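Local coordinates for reticulocyte binding protein (Streptococcus agalactiae COH1, PDB 3FAW) that probably hydrolyses alpha-1,6-glucosidic linkages in pullulan and related alpha-glucans, as a pullulanase of the streptococcal cell surface, at residues 191-195 / 196-200; 548-552 / 553-557; 629-632 / 633-636. One frame throughout, in Å; residues are numbered along the deposited sequence.

Interaction 1: 191-195 / 196-200; sequences TKLGI and KNYTG
Ile195 lies against the ring of Tyr198 in the connection from strand 184-189 to strand 202-209, part of the antiparallel beta domain that matches carbohydrate-binding module 48. Residues 191-195 enter through a short 3-10 turn, 191-193, closed by a backbone bond from Gly194 N to Thr191 O. Lys196 then turns outward: beyond CG its extended chain leads away from 191-195, and the residue is exposed. Asn197 also points away from 191-195 and serves 196-200 itself, its OD1 taking the backbone N-H of Thr199 at 3.0 Å in an Asx turn. Tyr198 carries the contact. With its CG opposite the carbonyl carbon (chi1 -74°), the ring lies back over Ile195, and CG2 of that residue forms a CH-pi contact, 4.0 Å from the ring centroid and 13° off the ring normal. CD1 of Ile195 reaches CE1 of Tyr198 at 3.8 Å, while the carbonyl O of Ile195 comes within 3.7 Å of CE2. Farther out, the Tyr198 hydroxyl rests against Leu193, 3.4 Å from its CB, and gives its hydrogen bond to the backbone O of Asp190. Ile162 and Leu139 of neighbouring strands also touch the Tyr198 side chain, and Leu193 packs on Ala173 and Thr175, so the loop is pressed onto the sheet. Before Gly200 pairs with Phe243, Thr199 fastens the turn a second time, its OG1 donating to Asn197 OD1 at 2.7 Å.

Interaction 2: 548-552 / 553-557; sequences FKNIK and AQPGN
Gln554 folds its side chain back over the end of helix 544-551, where it meets Lys549 and Lys552. Its CB sits 3.3 Å from the carbonyl O of Lys549, the oxygen that also receives the backbone N-H of Gln554. CG, opposite the carbonyl carbon of its own residue (chi1 -62°), passes 3.8 Å from Lys552 O. From there the chain stays extended, and CD comes alongside the aliphatic part of Lys552, about equally distant from its CB and CE. At the tip, OE1 lies 3.9 Å from Lys552 CE, a loose contact. NE2 lies near Lys552 as well and donates, at 3.2 Å, to a water that in turn donates to Lys552 O. The lysine is bent at chi3 (-65°), and its NZ forms a salt bridge with OD1 of Asp716, the same oxygen that accepts a hydrogen bond from Gln554 NE2, so that one carboxylate oxygen gathers both tips, which should steady the amide and damp the lysine's charge. Lower on that lysine, CG stands over the rim of one face of the Phe548 ring.

On the other flank Pro555 packs across the side chain of Asn550 and touches Asp519 of helix 518-525, while Ala553 rests on Val566 and Gln568 of strand 566-568, the next barrel strand.

The backbone completes the stop. Ala553 N bonds to Asn550 O at 2.8 Å, Gln554 N to Lys549 O at 2.7 Å, and Ala553 takes a positive phi of 67°: a Schellman motif, ending a helix between the sixth and seventh strands of the TIM barrel.

Interaction 3: 629-632 / 633-636; sequences LLNP and DYMT
Asn631 uses both of its oxygens to close a tight turn onto Asp633 and Tyr634, in the loop between barrel strand 614-618 and strand 647-649. Its CG, anti to the backbone N (chi1 -171°), carries OD1 to the backbone N-H of Asp633 at 2.9 Å, in the amide plane and on a lone pair, as in an Asx turn. Its main-chain O receives Tyr634 N at 2.8 Å from well above the carbonyl plane, round a type I turn with Pro632 and Asp633 at the corners. Asn631 CB lies at the edge of the Tyr634 ring, near its plane. Leu629 closes this packed side, CD2 lying 3.6 Å from Tyr634 CD2. A water bridges the two ends of the turn, donating to the carbonyls of Leu629 and Tyr634 on either side of the inverse gamma turn centred on Leu630 and the turn that follows.

The outer side is looser. Pro632 and Asp633 are exposed, and the bond from Met635 N to Pro632 O, 3.3 Å, is weak.

The Asn631 amide also donates through ND2 to Tyr335 O, which should fix its rotation; the turn is probably held more by directed polar bonds than by apolar burial.

From the N terminus, interaction 1 comes first, laying the loop between strands 184-189 and 202-209 onto strands 157-164 and 170-179 of the beta domain resembling carbohydrate-binding module 48. Interaction 2 follows inside the TIM-barrel domain, joining the end of helix 544-551 to strand 566-568 and helix 518-525, on a loop that also supplies Asp561 and Asp565 to a calcium site. Interaction 3 lies beyond the last barrel strand, 614-618, in the long excursion towards strand 647-649. Each contact closes a turn within one continuous run of residues, so none nests in or crosses another. Centres of interactions 1 and 2 are about 60 Å apart, on opposite sides of the chain's centre.

Interaction 1: 191-195 / 196-200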
loop_
_atom_site.group_PDB
_atom_site.type_symbol
_atom_site.label_atom_id
_atom_site.label_comp_id
_atom_site.label_asym_id
_atom_site.label_seq_id
_atom_site.Cartn_x
_atom_site.Cartn_y
_atom_site.Cartn_z
ATOM N N THR A 191 25.010 20.964 26.213
ATOM C CA THR A 191 25.094 20.944 27.680
ATOM C C THR A 191 24.180 21.953 28.381
ATOM O O THR A 191 23.837 21.767 29.549
ATOM C CB THR A 191 26.540 21.180 28.170
ATOM O OG1 THR A 191 27.029 22.425 27.654
ATOM C CG2 THR A 191 27.451 20.038 27.728
ATOM N N LYS A 192 23.785 23.005 27.667
ATOM C CA LYS A 192 22.980 24.092 28.241
ATOM C C LYS A 192 21.614 23.658 28.786
ATOM O O LYS A 192 21.047 24.340 29.638
ATOM C CB LYS A 192 22.789 25.210 27.210
ATOM C CG LYS A 192 24.091 25.891 26.790
ATOM C CD LYS A 192 23.840 27.196 26.043
ATOM C CE LYS A 192 23.281 26.963 24.648
ATOM N NZ LYS A 192 22.788 28.232 24.040
ATOM N N LEU A 193 21.088 22.536 28.296
ATOM C CA LEU A 193 19.807 22.003 28.777
ATOM C C LEU A 193 19.965 20.944 29.876
ATOM O O LEU A 193 18.990 20.292 30.264
ATOM C CB LEU A 193 18.995 21.440 27.608
ATOM C CG LEU A 193 18.740 22.416 26.458
ATOM C CD1 LEU A 193 17.973 21.730 25.323
ATOM C CD2 LEU A 193 17.995 23.649 26.956
ATOM N N GLY A 194 21.186 20.782 30.380
ATOM C CA GLY A 194 21.447 19.931 31.538
ATOM C C GLY A 194 21.405 18.437 31.269
ATOM O O GLY A 194 21.301 17.644 32.208
ATOM N N ILE A 195 21.493 18.054 29.994
ATOM C CA ILE A 195 21.389 16.650 29.583
ATOM C C ILE A 195 22.681 16.223 28.882
ATOM O O ILE A 195 23.109 16.863 27.920
ATOM C CB ILE A 195 20.178 16.429 28.653
ATOM C CG1 ILE A 195 18.876 16.752 29.397
ATOM C CG2 ILE A 195 20.145 14.991 28.143
ATOM C CD1 ILE A 195 17.670 16.914 28.494
ATOM N N LYS A 196 23.293 15.141 29.370
ATOM C CA LYS A 196 24.605 14.702 28.880
ATOM C C LYS A 196 24.525 13.837 27.619
ATOM O O LYS A 196 25.398 13.919 26.757
ATOM C CB LYS A 196 25.388 13.969 29.983
ATOM C CG LYS A 196 24.819 12.622 30.420
ATOM C CD LYS A 196 25.688 11.986 31.497
ATOM C CE LYS A 196 25.049 10.714 32.043
ATOM N NZ LYS A 196 25.928 10.028 33.032
ATOM N N ASN A 197 23.492 12.999 27.539
ATOM C CA ASN A 197 23.256 12.128 26.385
ATOM C C ASN A 197 21.776 12.174 26.020
ATOM O O ASN A 197 20.923 11.735 26.798
ATOM C CB ASN A 197 23.686 10.687 26.697
ATOM C CG ASN A 197 23.760 9.800 25.455
ATOM O OD1 ASN A 197 23.072 10.031 24.465
ATOM N ND2 ASN A 197 24.599 8.771 25.515
ATOM N N TYR A 198 21.481 12.703 24.833
ATOM C CA TYR A 198 20.102 12.895 24.379
ATOM C C TYR A 198 19.468 11.637 23.787
ATOM O O TYR A 198 18.274 11.639 23.478
ATOM C CB TYR A 198 20.033 14.025 23.352
ATOM C CG TYR A 198 20.182 15.406 23.947
ATOM C CD1 TYR A 198 19.077 16.082 24.465
ATOM C CD2 TYR A 198 21.424 16.041 23.989
ATOM C CE1 TYR A 198 19.205 17.348 25.014
ATOM C CE2 TYR A 198 21.561 17.311 24.538
ATOM C CZ TYR A 198 20.446 17.960 25.045
ATOM O OH TYR A 198 20.566 19.219 25.587
ATOM N N THR A 199 20.253 10.570 23.634
ATOM C CA THR A 199 19.759 9.317 23.065
ATOM C C THR A 199 18.559 8.804 23.874
ATOM O O THR A 199 18.617 8.713 25.104
ATOM C CB THR A 199 20.874 8.239 23.016
ATOM O OG1 THR A 199 22.033 8.770 22.358
ATOM C CG2 THR A 199 20.406 6.988 22.267
ATOM N N GLY A 200 17.463 8.511 23.182
ATOM C CA GLY A 200 16.254 7.983 23.825
ATOM C C GLY A 200 15.277 9.025 24.363
ATOM O O GLY A 200 14.136 8.692 24.674
#

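Interaction 2: 548-552 / 553-557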
loop_
_atom_site.group_PDB
_atom_site.type_symbol
_atom_site.label_atom_id
_atom_site.label_comp_id
_atom_site.label_asym_id
_atom_site.label_seq_id
_atom_site.Cartn_x
_atom_site.Cartn_y
_atom_site.Cartn_z
ATOM N N PHE A 548 -7.833 -14.977 -21.881
ATOM C CA PHE A 548 -6.559 -15.219 -22.557
ATOM C C PHE A 548 -5.683 -13.970 -22.570
ATOM O O PHE A 548 -4.494 -14.039 -22.275
ATOM C CB PHE A 548 -6.786 -15.712 -23.994
ATOM C CG PHE A 548 -5.511 -15.945 -24.761
ATOM C CD1 PHE A 548 -4.557 -16.833 -24.285
ATOM C CD2 PHE A 548 -5.258 -15.268 -25.947
ATOM C CE1 PHE A 548 -3.370 -17.049 -24.979
ATOM C CE2 PHE A 548 -4.076 -15.485 -26.652
ATOM C CZ PHE A 548 -3.132 -16.374 -26.166
ATOM N N LYS A 549 -6.279 -12.830 -22.908
ATOM C CA LYS A 549 -5.567 -11.552 -22.887
ATOM C C LYS A 549 -5.076 -11.180 -21.483
ATOM O O LYS A 549 -3.980 -10.641 -21.339
ATOM C CB LYS A 549 -6.441 -10.440 -23.487
ATOM C CG LYS A 549 -6.564 -10.542 -25.002
ATOM C CD LYS A 549 -7.746 -9.760 -25.547
ATOM C CE LYS A 549 -7.777 -9.814 -27.083
ATOM N NZ LYS A 549 -9.065 -9.320 -27.643
ATOM N N ASN A 550 -5.875 -11.467 -20.456
ATOM C CA ASN A 550 -5.423 -11.292 -19.063
ATOM C C ASN A 550 -4.205 -12.168 -18.752
ATOM O O ASN A 550 -3.217 -11.688 -18.195
ATOM C CB ASN A 550 -6.550 -11.573 -18.062
ATOM C CG ASN A 550 -7.400 -10.347 -17.770
ATOM O OD1 ASN A 550 -8.629 -10.391 -17.859
ATOM N ND2 ASN A 550 -6.748 -9.248 -17.409
ATOM N N ILE A 551 -4.272 -13.438 -19.147
ATOM C CA ILE A 551 -3.132 -14.364 -19.025
ATOM C C ILE A 551 -1.860 -13.823 -19.699
ATOM O O ILE A 551 -0.754 -14.088 -19.228
ATOM C CB ILE A 551 -3.473 -15.770 -19.595
ATOM C CG1 ILE A 551 -4.547 -16.449 -18.741
ATOM C CG2 ILE A 551 -2.244 -16.664 -19.630
ATOM C CD1 ILE A 551 -5.215 -17.612 -19.432
ATOM N N LYS A 552 -2.021 -13.067 -20.787
ATOM C CA LYS A 552 -0.894 -12.385 -21.467
ATOM C C LYS A 552 -0.492 -11.036 -20.841
ATOM O O LYS A 552 0.384 -10.344 -21.371
ATOM C CB LYS A 552 -1.219 -12.163 -22.956
ATOM C CG LYS A 552 -1.236 -13.432 -23.803
ATOM C CD LYS A 552 -1.189 -13.141 -25.300
ATOM C CE LYS A 552 -2.431 -12.404 -25.799
ATOM N NZ LYS A 552 -2.332 -12.101 -27.258
ATOM N N ALA A 553 -1.117 -10.672 -19.719
ATOM C CA ALA A 553 -0.891 -9.385 -19.051
ATOM C C ALA A 553 -1.411 -8.226 -19.901
ATOM O O ALA A 553 -0.771 -7.178 -20.007
ATOM C CB ALA A 553 0.596 -9.189 -18.710
ATOM N N GLN A 554 -2.575 -8.432 -20.505
ATOM C CA GLN A 554 -3.238 -7.411 -21.301
ATOM C C GLN A 554 -4.682 -7.252 -20.821
ATOM O O GLN A 554 -5.619 -7.653 -21.512
ATOM C CB GLN A 554 -3.184 -7.785 -22.781
ATOM C CG GLN A 554 -1.758 -7.863 -23.320
ATOM C CD GLN A 554 -1.665 -8.504 -24.683
ATOM O OE1 GLN A 554 -2.781 -8.553 -25.397
ATOM N NE2 GLN A 554 -0.596 -8.960 -25.087
ATOM N N PRO A 555 -4.865 -6.673 -19.619
ATOM C CA PRO A 555 -6.209 -6.465 -19.074
ATOM C C PRO A 555 -7.096 -5.596 -19.958
ATOM O O PRO A 555 -6.601 -4.735 -20.673
ATOM C CB PRO A 555 -5.943 -5.765 -17.732
ATOM C CG PRO A 555 -4.569 -5.205 -17.857
ATOM C CD PRO A 555 -3.828 -6.185 -18.692
ATOM N N GLY A 556 -8.401 -5.830 -19.885
ATOM C CA GLY A 556 -9.371 -5.121 -20.712
ATOM C C GLY A 556 -9.783 -3.748 -20.212
ATOM O O GLY A 556 -10.438 -3.006 -20.946
ATOM N N ASN A 557 -9.412 -3.401 -18.977
ATOM C CA ASN A 557 -9.830 -2.122 -18.381
ATOM C C ASN A 557 -8.742 -1.033 -18.339
ATOM O O ASN A 557 -9.018 0.096 -17.941
ATOM C CB ASN A 557 -10.437 -2.334 -16.986
ATOM C CG ASN A 557 -9.438 -2.857 -15.975
ATOM O OD1 ASN A 557 -8.398 -3.416 -16.333
ATOM N ND2 ASN A 557 -9.753 -2.682 -14.698
HETATM O O HOH W 1 1.831 -8.439 -23.029
#

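Interaction 3: 629-632 / 633-636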
loop_
_atom_site.group_PDB
_atom_site.type_symbol
_atom_site.label_atom_id
_atom_site.label_comp_id
_atom_site.label_asym_id
_atom_site.label_seq_id
_atom_site.Cartn_x
_atom_site.Cartn_y
_atom_site.Cartn_z
ATOM N N LEU A 629 -16.618 -16.071 10.910
ATOM C CA LEU A 629 -16.947 -15.523 12.223
ATOM C C LEU A 629 -17.504 -16.625 13.130
ATOM O O LEU A 629 -18.717 -16.853 13.182
ATOM C CB LEU A 629 -17.953 -14.374 12.074
ATOM C CG LEU A 629 -18.249 -13.495 13.293
ATOM C CD1 LEU A 629 -17.031 -12.670 13.692
ATOM C CD2 LEU A 629 -19.438 -12.592 13.006
ATOM N N LEU A 630 -16.602 -17.306 13.837
ATOM C CA LEU A 630 -16.963 -18.371 14.781
ATOM C C LEU A 630 -17.362 -17.804 16.146
ATOM O O LEU A 630 -16.791 -18.173 17.179
ATOM C CB LEU A 630 -15.799 -19.356 14.948
ATOM C CG LEU A 630 -15.336 -20.105 13.697
ATOM C CD1 LEU A 630 -14.088 -20.924 14.002
ATOM C CD2 LEU A 630 -16.441 -21.001 13.163
ATOM N N ASN A 631 -18.351 -16.914 16.138
ATOM C CA ASN A 631 -18.882 -16.300 17.350
ATOM C C ASN A 631 -20.245 -16.919 17.664
ATOM O O ASN A 631 -21.116 -16.937 16.792
ATOM C CB ASN A 631 -19.023 -14.791 17.141
ATOM C CG ASN A 631 -19.354 -14.043 18.422
ATOM O OD1 ASN A 631 -20.400 -14.263 19.033
ATOM N ND2 ASN A 631 -18.469 -13.138 18.824
ATOM N N PRO A 632 -20.436 -17.434 18.901
ATOM C CA PRO A 632 -21.718 -18.025 19.321
ATOM C C PRO A 632 -22.952 -17.166 19.025
ATOM O O PRO A 632 -24.021 -17.708 18.735
ATOM C CB PRO A 632 -21.551 -18.185 20.836
ATOM C CG PRO A 632 -20.092 -18.326 21.042
ATOM C CD PRO A 632 -19.429 -17.501 19.977
ATOM N N ASP A 633 -22.802 -15.845 19.093
ATOM C CA ASP A 633 -23.914 -14.929 18.818
ATOM C C ASP A 633 -24.316 -14.939 17.341
ATOM O O ASP A 633 -25.413 -14.506 16.992
ATOM C CB ASP A 633 -23.566 -13.503 19.260
ATOM C CG ASP A 633 -23.308 -13.398 20.763
ATOM O OD1 ASP A 633 -23.934 -14.153 21.539
ATOM O OD2 ASP A 633 -22.480 -12.555 21.169
ATOM N N TYR A 634 -23.423 -15.424 16.481
ATOM C CA TYR A 634 -23.703 -15.557 15.052
ATOM C C TYR A 634 -23.566 -17.013 14.594
ATOM O O TYR A 634 -22.994 -17.301 13.540
ATOM C CB TYR A 634 -22.789 -14.625 14.259
ATOM C CG TYR A 634 -22.898 -13.185 14.715
ATOM C CD1 TYR A 634 -23.968 -12.390 14.315
ATOM C CD2 TYR A 634 -21.947 -12.627 15.564
ATOM C CE1 TYR A 634 -24.080 -11.073 14.734
ATOM C CE2 TYR A 634 -22.050 -11.311 15.993
ATOM C CZ TYR A 634 -23.118 -10.539 15.575
ATOM O OH TYR A 634 -23.226 -9.232 15.998
ATOM N N MET A 635 -24.105 -17.923 15.406
ATOM C CA MET A 635 -24.207 -19.344 15.055
ATOM C C MET A 635 -25.115 -19.520 13.836
ATOM O O MET A 635 -24.881 -20.389 13.002
ATOM C CB MET A 635 -24.750 -20.145 16.248
ATOM C CG MET A 635 -24.974 -21.644 16.006
ATOM S SD MET A 635 -23.465 -22.615 15.820
ATOM C CE MET A 635 -22.768 -22.490 17.469
ATOM N N THR A 636 -26.152 -18.693 13.747
ATOM C CA THR A 636 -27.083 -18.726 12.625
ATOM C C THR A 636 -27.413 -17.306 12.171
ATOM O O THR A 636 -27.144 -16.337 12.886
ATOM C CB THR A 636 -28.390 -19.469 12.990
ATOM O OG1 THR A 636 -29.036 -18.810 14.087
ATOM C CG2 THR A 636 -28.100 -20.919 13.373
HETATM O O HOH W 2 -21.002 -16.573 11.683
#